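PDB 5V9X: ATP-dependent DNA helicase from Mycobacterium smegmatis, which unwinds RNA:DNA hybrids, coupling ATP hydrolysis to 3'-to-5' movement along a single-stranded DNA tracking strand. Local coordinates for residues S34-E39 against H131-P136; D85-P90 against G97-Y102; G711-A716 against D736-R741. All coordinates share one frame; numbering follows the deposited sequence.

Contact 1: S34-E39 against H131-P136; sequences SALTRE and HGLPAP
E39 and H131 meet through a His-carboxylate hydrogen bond that joins the first turns of helix 35-44 to the loop leaving helix 118-130, on the surface of the N-terminal RecA-like helicase domain. The E39 side chain starts toward the loop at CB and lies against V127 of helix 118-130. Its CG stands trans to the backbone N (chi1 -180°), and the chain stays extended beyond it, a course that brings CD to the edge of the imidazole, in the ring plane. At the tip, OE1 accepts the bond from H131 NE2 at 2.7 Å, with H131 CD2 lying nearby. The donor approaches on the syn side of OE1, from somewhat out of the carboxylate plane, with an N-H...O angle of only 134°. Carboxylate and ring are turned just 24° from each other. OE1 also makes a long, weak ion pair with R130.

H131 is presented by a Schellman motif that ends helix 118-130, with G132 as the C-prime residue at positive phi. Beyond this turn the chain comes back, and L133 reaches toward the isobutyl group of L36, which also touches A128. The two leucines cross obliquely. L133 CD1 fits into the fork of L36, 3.8 Å from L36 CD1, 3.9 Å from L36 CD2 and 4.1 Å from L36 CG.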
# COMPACT_ATOMS: atom_id res chain seq x y z
N SER A 34 16.33 33.65 8.67
CA SER A 34 17.11 34.82 8.30
C SER A 34 16.22 35.84 7.59
O SER A 34 15.07 35.57 7.24
CB SER A 34 18.28 34.41 7.40
OG SER A 34 17.82 33.83 6.19
N ALA A 35 16.78 37.03 7.38
CA ALA A 35 16.01 38.09 6.72
C ALA A 35 15.70 37.72 5.27
O ALA A 35 14.61 38.04 4.77
CB ALA A 35 16.76 39.41 6.80
N LEU A 36 16.63 37.05 4.59
CA LEU A 36 16.43 36.73 3.18
C LEU A 36 15.30 35.72 2.99
O LEU A 36 14.39 35.94 2.19
CB LEU A 36 17.73 36.20 2.57
CG LEU A 36 18.94 37.13 2.57
CD1 LEU A 36 20.08 36.47 1.81
CD2 LEU A 36 18.59 38.49 1.98
N THR A 37 15.35 34.60 3.72
CA THR A 37 14.29 33.60 3.58
C THR A 37 12.95 34.15 4.05
O THR A 37 11.91 33.81 3.47
CB THR A 37 14.66 32.34 4.36
OG1 THR A 37 15.92 31.84 3.89
CG2 THR A 37 13.61 31.26 4.16
N ARG A 38 12.95 35.00 5.07
CA ARG A 38 11.71 35.63 5.50
C ARG A 38 11.14 36.52 4.41
O ARG A 38 9.93 36.49 4.14
CB ARG A 38 11.96 36.44 6.78
CG ARG A 38 10.69 37.01 7.40
CD ARG A 38 11.00 38.05 8.48
NE ARG A 38 11.90 37.53 9.51
CZ ARG A 38 13.14 37.98 9.71
NH1 ARG A 38 13.63 38.96 8.96
NH2 ARG A 38 13.89 37.46 10.68
N GLU A 39 11.99 37.32 3.76
CA GLU A 39 11.50 38.22 2.72
C GLU A 39 10.98 37.45 1.52
O GLU A 39 9.98 37.85 0.91
CB GLU A 39 12.60 39.20 2.29
CG GLU A 39 12.13 40.17 1.20
CD GLU A 39 13.02 41.39 1.07
OE1 GLU A 39 14.03 41.32 0.34
OE2 GLU A 39 12.70 42.43 1.69
N HIS A 131 19.40 42.59 -2.19
CA HIS A 131 19.99 43.31 -1.08
C HIS A 131 21.52 43.35 -1.15
O HIS A 131 22.17 43.67 -0.15
CB HIS A 131 19.53 42.71 0.25
CG HIS A 131 18.11 43.03 0.59
ND1 HIS A 131 17.72 44.25 1.08
CD2 HIS A 131 16.98 42.28 0.50
CE1 HIS A 131 16.42 44.25 1.29
NE2 HIS A 131 15.94 43.06 0.95
N GLY A 132 22.10 43.03 -2.31
CA GLY A 132 23.53 43.11 -2.50
C GLY A 132 24.34 41.97 -1.94
O GLY A 132 25.57 41.99 -2.05
N LEU A 133 23.70 40.97 -1.34
CA LEU A 133 24.41 39.85 -0.75
C LEU A 133 24.77 38.81 -1.81
O LEU A 133 24.15 38.76 -2.87
CB LEU A 133 23.56 39.22 0.35
CG LEU A 133 23.12 40.15 1.48
CD1 LEU A 133 22.34 39.38 2.54
CD2 LEU A 133 24.31 40.86 2.10
N PRO A 134 25.77 37.97 -1.54
CA PRO A 134 26.08 36.89 -2.49
C PRO A 134 25.01 35.81 -2.45
O PRO A 134 24.44 35.50 -1.40
CB PRO A 134 27.43 36.36 -1.99
CG PRO A 134 27.44 36.69 -0.54
CD PRO A 134 26.72 38.01 -0.42
N ALA A 135 24.72 35.25 -3.62
CA ALA A 135 23.71 34.21 -3.72
C ALA A 135 24.23 32.92 -3.11
O ALA A 135 25.41 32.58 -3.26
CB ALA A 135 23.33 33.98 -5.18
N PRO A 136 23.39 32.17 -2.40
CA PRO A 136 23.79 30.85 -1.93
C PRO A 136 23.76 29.82 -3.05
O PRO A 136 22.97 29.92 -3.99
CB PRO A 136 22.75 30.52 -0.85
CG PRO A 136 21.55 31.30 -1.26
CD PRO A 136 22.07 32.57 -1.87

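Contact 2: D85-P90 against G97-Y102; sequences DRLADP and GTQVLY
L87 and Q99 mark the closest approach of the two backbones, yet their CA atoms remain 8.4 Å apart and no hydrogen bond spans the gap: side chains alone bridge the end of helix 75-88 and the start of strand 100-103. The helix gives out after A88. D89 leaves the helical backbone angles, although its amide N still reaches R86 O at 3.2 Å. Across from L87, Q99 lies just before the strand and V100 is its first residue.

L87 points toward the strand and divides its two methyls between these neighbours. With its CG placed opposite the carbonyl carbon (chi1 -78°), CD2 lies against the aliphatic part of Q99, 3.9 Å from Q99 CG and 4.0 Å from Q99 CB. The glutamine chain bends at chi2 (-79°), which carries its amide farther from the leucine than CG is. The other methyl, L87 CD1, meets V100 CG2 at 4.1 Å. The contact is thus apolar, its glutamine partner contributing methylenes.

Helix and strand belong to a beta-alpha-beta crossover of the RecA-like domain: strand 64-68, a probable P-loop and helix 75-88 lead to strand 100-103, which is parallel to the first strand but separated from it by two others. V100 also packs on F80 and A83 of the same helix, extending the seam that L87 closes at the C-terminal end of the helix. Within the sheet, backbone bonds from V100 to D161 and L163 join strand 100-103 to the neighbouring strand 162-165 and the residue before it.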
# COMPACT_ATOMS: atom_id res chain seq x y z
N ASP A 85 17.06 27.40 5.00
CA ASP A 85 17.56 28.64 5.58
C ASP A 85 18.96 28.46 6.15
O ASP A 85 19.82 29.34 5.99
CB ASP A 85 16.60 29.13 6.67
CG ASP A 85 16.91 30.54 7.13
OD1 ASP A 85 17.13 31.41 6.26
OD2 ASP A 85 16.93 30.78 8.35
N ARG A 86 19.22 27.32 6.79
CA ARG A 86 20.55 27.07 7.33
C ARG A 86 21.58 26.89 6.22
O ARG A 86 22.72 27.37 6.34
CB ARG A 86 20.53 25.84 8.24
N LEU A 87 21.20 26.22 5.14
CA LEU A 87 22.11 26.08 4.00
C LEU A 87 22.37 27.42 3.32
O LEU A 87 23.41 27.60 2.68
CB LEU A 87 21.55 25.08 3.00
CG LEU A 87 21.72 23.60 3.35
CD1 LEU A 87 20.72 22.74 2.59
CD2 LEU A 87 23.15 23.15 3.05
N ALA A 88 21.44 28.38 3.45
CA ALA A 88 21.64 29.70 2.87
C ALA A 88 22.51 30.59 3.73
O ALA A 88 23.11 31.54 3.22
CB ALA A 88 20.29 30.37 2.62
N ASP A 89 22.61 30.31 5.03
CA ASP A 89 23.42 31.12 5.92
C ASP A 89 24.87 31.10 5.47
O ASP A 89 25.38 30.05 5.05
CB ASP A 89 23.30 30.59 7.36
CG ASP A 89 23.98 31.50 8.38
OD1 ASP A 89 25.22 31.69 8.31
OD2 ASP A 89 23.28 32.01 9.28
N PRO A 90 25.58 32.24 5.51
CA PRO A 90 27.01 32.30 5.22
C PRO A 90 27.83 31.38 6.12
O PRO A 90 28.91 31.78 6.56
CB PRO A 90 27.36 33.77 5.47
CG PRO A 90 26.08 34.50 5.25
CD PRO A 90 25.01 33.58 5.75
N GLY A 97 29.38 18.07 2.02
CA GLY A 97 28.73 16.78 1.93
C GLY A 97 27.22 16.92 1.94
O GLY A 97 26.66 18.00 2.14
N THR A 98 26.55 15.80 1.70
CA THR A 98 25.10 15.80 1.66
C THR A 98 24.53 16.15 3.03
O THR A 98 24.82 15.48 4.02
CB THR A 98 24.58 14.44 1.20
OG1 THR A 98 25.12 14.13 -0.10
CG2 THR A 98 23.07 14.45 1.11
N GLN A 99 23.74 17.22 3.08
CA GLN A 99 23.24 17.79 4.32
C GLN A 99 21.80 17.41 4.63
O GLN A 99 21.46 17.18 5.79
CB GLN A 99 23.35 19.32 4.29
CG GLN A 99 24.78 19.83 4.28
CD GLN A 99 25.42 19.82 5.66
OE1 GLN A 99 24.89 20.41 6.60
NE2 GLN A 99 26.55 19.14 5.78
N VAL A 100 20.93 17.36 3.62
CA VAL A 100 19.53 17.02 3.78
C VAL A 100 19.24 15.76 2.98
O VAL A 100 19.69 15.63 1.83
CB VAL A 100 18.61 18.18 3.34
CG1 VAL A 100 17.14 17.78 3.44
CG2 VAL A 100 18.88 19.42 4.19
N LEU A 101 18.49 14.84 3.57
CA LEU A 101 18.10 13.59 2.92
C LEU A 101 16.58 13.50 2.90
O LEU A 101 15.95 13.34 3.96
CB LEU A 101 18.71 12.38 3.62
CG LEU A 101 18.37 11.02 3.00
CD1 LEU A 101 18.96 10.90 1.60
CD2 LEU A 101 18.85 9.88 3.88
N TYR A 102 15.99 13.61 1.72
CA TYR A 102 14.56 13.45 1.53
C TYR A 102 14.30 12.07 0.93
O TYR A 102 14.92 11.70 -0.07
CB TYR A 102 14.00 14.54 0.62
CG TYR A 102 12.57 14.33 0.16
CD1 TYR A 102 12.29 13.52 -0.93
CD2 TYR A 102 11.51 14.94 0.81
CE1 TYR A 102 11.00 13.32 -1.36
CE2 TYR A 102 10.21 14.75 0.39
CZ TYR A 102 9.96 13.93 -0.70
OH TYR A 102 8.67 13.73 -1.14

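Contact 3: G711-A716 against D736-R741; sequences GPLALA and DGIIVR
G711 O takes two weak bonds, from A714 N at 3.2 Å and from L715 N at 3.3 Å, and I738 CD1 of the facing strand sits 3.8 Å from that same A714 N. P712, whose nitrogen has no hydrogen to give to the preceding turn, kinks the helix just before this point.

I738 rises from the strand toward the helix with CG1 anti to the carbonyl carbon (chi1 -66°) and its chain extended to CD1. This terminal methyl does most of the touching. It crosses L713 at a slant, 3.7 Å from L713 CG and 3.8 Å from L713 CD2, and reaches A714 CB more loosely at 4.3 Å. The methyl thus rests against both the L713 branch and the backbone at A714, in a fully buried apolar contact.

The pair joins helix 707-725 to a face of the mixed sheet in the DEAD/H-associated region. I738 is held in that sheet by backbone bonds to L701 of strand 697-702; L713 packs on the same L701, and on L841 and M845 of helix 838-849, which lies against helix 707-725.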
# COMPACT_ATOMS: atom_id res chain seq x y z
N GLY A 711 -10.15 -15.28 5.57
CA GLY A 711 -9.03 -16.16 5.30
C GLY A 711 -8.88 -17.23 6.36
O GLY A 711 -8.99 -18.43 6.08
N PRO A 712 -8.62 -16.82 7.61
CA PRO A 712 -8.48 -17.82 8.68
C PRO A 712 -9.77 -18.56 8.98
O PRO A 712 -9.72 -19.72 9.41
CB PRO A 712 -8.02 -16.98 9.88
CG PRO A 712 -8.57 -15.62 9.61
CD PRO A 712 -8.45 -15.45 8.12
N LEU A 713 -10.93 -17.92 8.77
CA LEU A 713 -12.19 -18.62 8.98
C LEU A 713 -12.36 -19.77 7.99
O LEU A 713 -12.92 -20.81 8.35
CB LEU A 713 -13.36 -17.65 8.88
CG LEU A 713 -14.75 -18.24 9.12
CD1 LEU A 713 -14.79 -19.00 10.44
CD2 LEU A 713 -15.82 -17.16 9.10
N ALA A 714 -11.89 -19.60 6.76
CA ALA A 714 -11.93 -20.69 5.79
C ALA A 714 -11.04 -21.85 6.22
O ALA A 714 -11.37 -23.01 5.97
CB ALA A 714 -11.54 -20.19 4.40
N LEU A 715 -9.89 -21.55 6.85
CA LEU A 715 -9.05 -22.61 7.39
C LEU A 715 -9.81 -23.45 8.40
O LEU A 715 -9.73 -24.69 8.39
CB LEU A 715 -7.80 -22.01 8.04
CG LEU A 715 -6.79 -21.28 7.15
CD1 LEU A 715 -5.72 -20.63 8.01
CD2 LEU A 715 -6.17 -22.24 6.15
N ALA A 716 -10.55 -22.80 9.30
CA ALA A 716 -11.30 -23.52 10.32
C ALA A 716 -12.41 -24.35 9.70
O ALA A 716 -12.61 -25.52 10.06
CB ALA A 716 -11.85 -22.54 11.35
N ASP A 736 -16.10 -10.51 0.87
CA ASP A 736 -17.52 -10.46 1.18
C ASP A 736 -18.13 -11.84 1.42
O ASP A 736 -19.32 -12.04 1.17
CB ASP A 736 -18.29 -9.72 0.09
CG ASP A 736 -18.03 -8.23 0.10
OD1 ASP A 736 -17.02 -7.81 0.70
OD2 ASP A 736 -18.84 -7.47 -0.48
N GLY A 737 -17.34 -12.79 1.91
CA GLY A 737 -17.90 -14.04 2.37
C GLY A 737 -17.00 -15.21 2.05
O GLY A 737 -15.84 -15.06 1.67
N ILE A 738 -17.58 -16.41 2.21
CA ILE A 738 -16.88 -17.68 2.01
C ILE A 738 -17.80 -18.60 1.21
O ILE A 738 -18.99 -18.72 1.51
CB ILE A 738 -16.49 -18.33 3.35
CG1 ILE A 738 -15.45 -17.49 4.08
CG2 ILE A 738 -15.98 -19.75 3.14
CD1 ILE A 738 -15.08 -18.02 5.45
N ILE A 739 -17.24 -19.25 0.19
CA ILE A 739 -17.99 -20.14 -0.69
C ILE A 739 -17.60 -21.58 -0.36
O ILE A 739 -16.41 -21.93 -0.37
CB ILE A 739 -17.72 -19.83 -2.17
CG1 ILE A 739 -18.02 -18.36 -2.47
CG2 ILE A 739 -18.57 -20.73 -3.06
CD1 ILE A 739 -17.68 -17.95 -3.89
N VAL A 740 -18.60 -22.42 -0.10
CA VAL A 740 -18.41 -23.84 0.15
C VAL A 740 -19.22 -24.62 -0.88
O VAL A 740 -20.33 -24.21 -1.24
CB VAL A 740 -18.83 -24.23 1.58
CG1 VAL A 740 -18.69 -25.72 1.81
CG2 VAL A 740 -18.01 -23.45 2.60
N ARG A 741 -18.66 -25.72 -1.37
CA ARG A 741 -19.35 -26.60 -2.30
C ARG A 741 -19.31 -28.03 -1.77
O ARG A 741 -18.24 -28.52 -1.39
CB ARG A 741 -18.72 -26.54 -3.70
CG ARG A 741 -19.22 -27.61 -4.65
CD ARG A 741 -18.79 -27.34 -6.09
NE ARG A 741 -18.26 -28.55 -6.73
CZ ARG A 741 -16.98 -28.75 -6.99
NH1 ARG A 741 -16.08 -27.83 -6.68
NH2 ARG A 741 -16.59 -29.88 -7.57

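From the N terminus, helix 35-44 comes first, and contact 1 closes a long loop by bringing it to the chain that follows helix 118-130. Contact 2 lies wholly within that loop and closes a much shorter one, between helix 75-88 and strand 100-103. The two also touch: S34 OG and T37 OG1 both probably hydrogen-bond to D85 OD1, and P136 CB packs on A88 CA, so the N-terminal helix, the crossover helix and the 131-136 loop form one continuous patch. Contact 3 follows in series, on the opposite side of the chain's centre, its centre about 55 Å from that of contact 2, and ties helix to sheet in the C-terminal part.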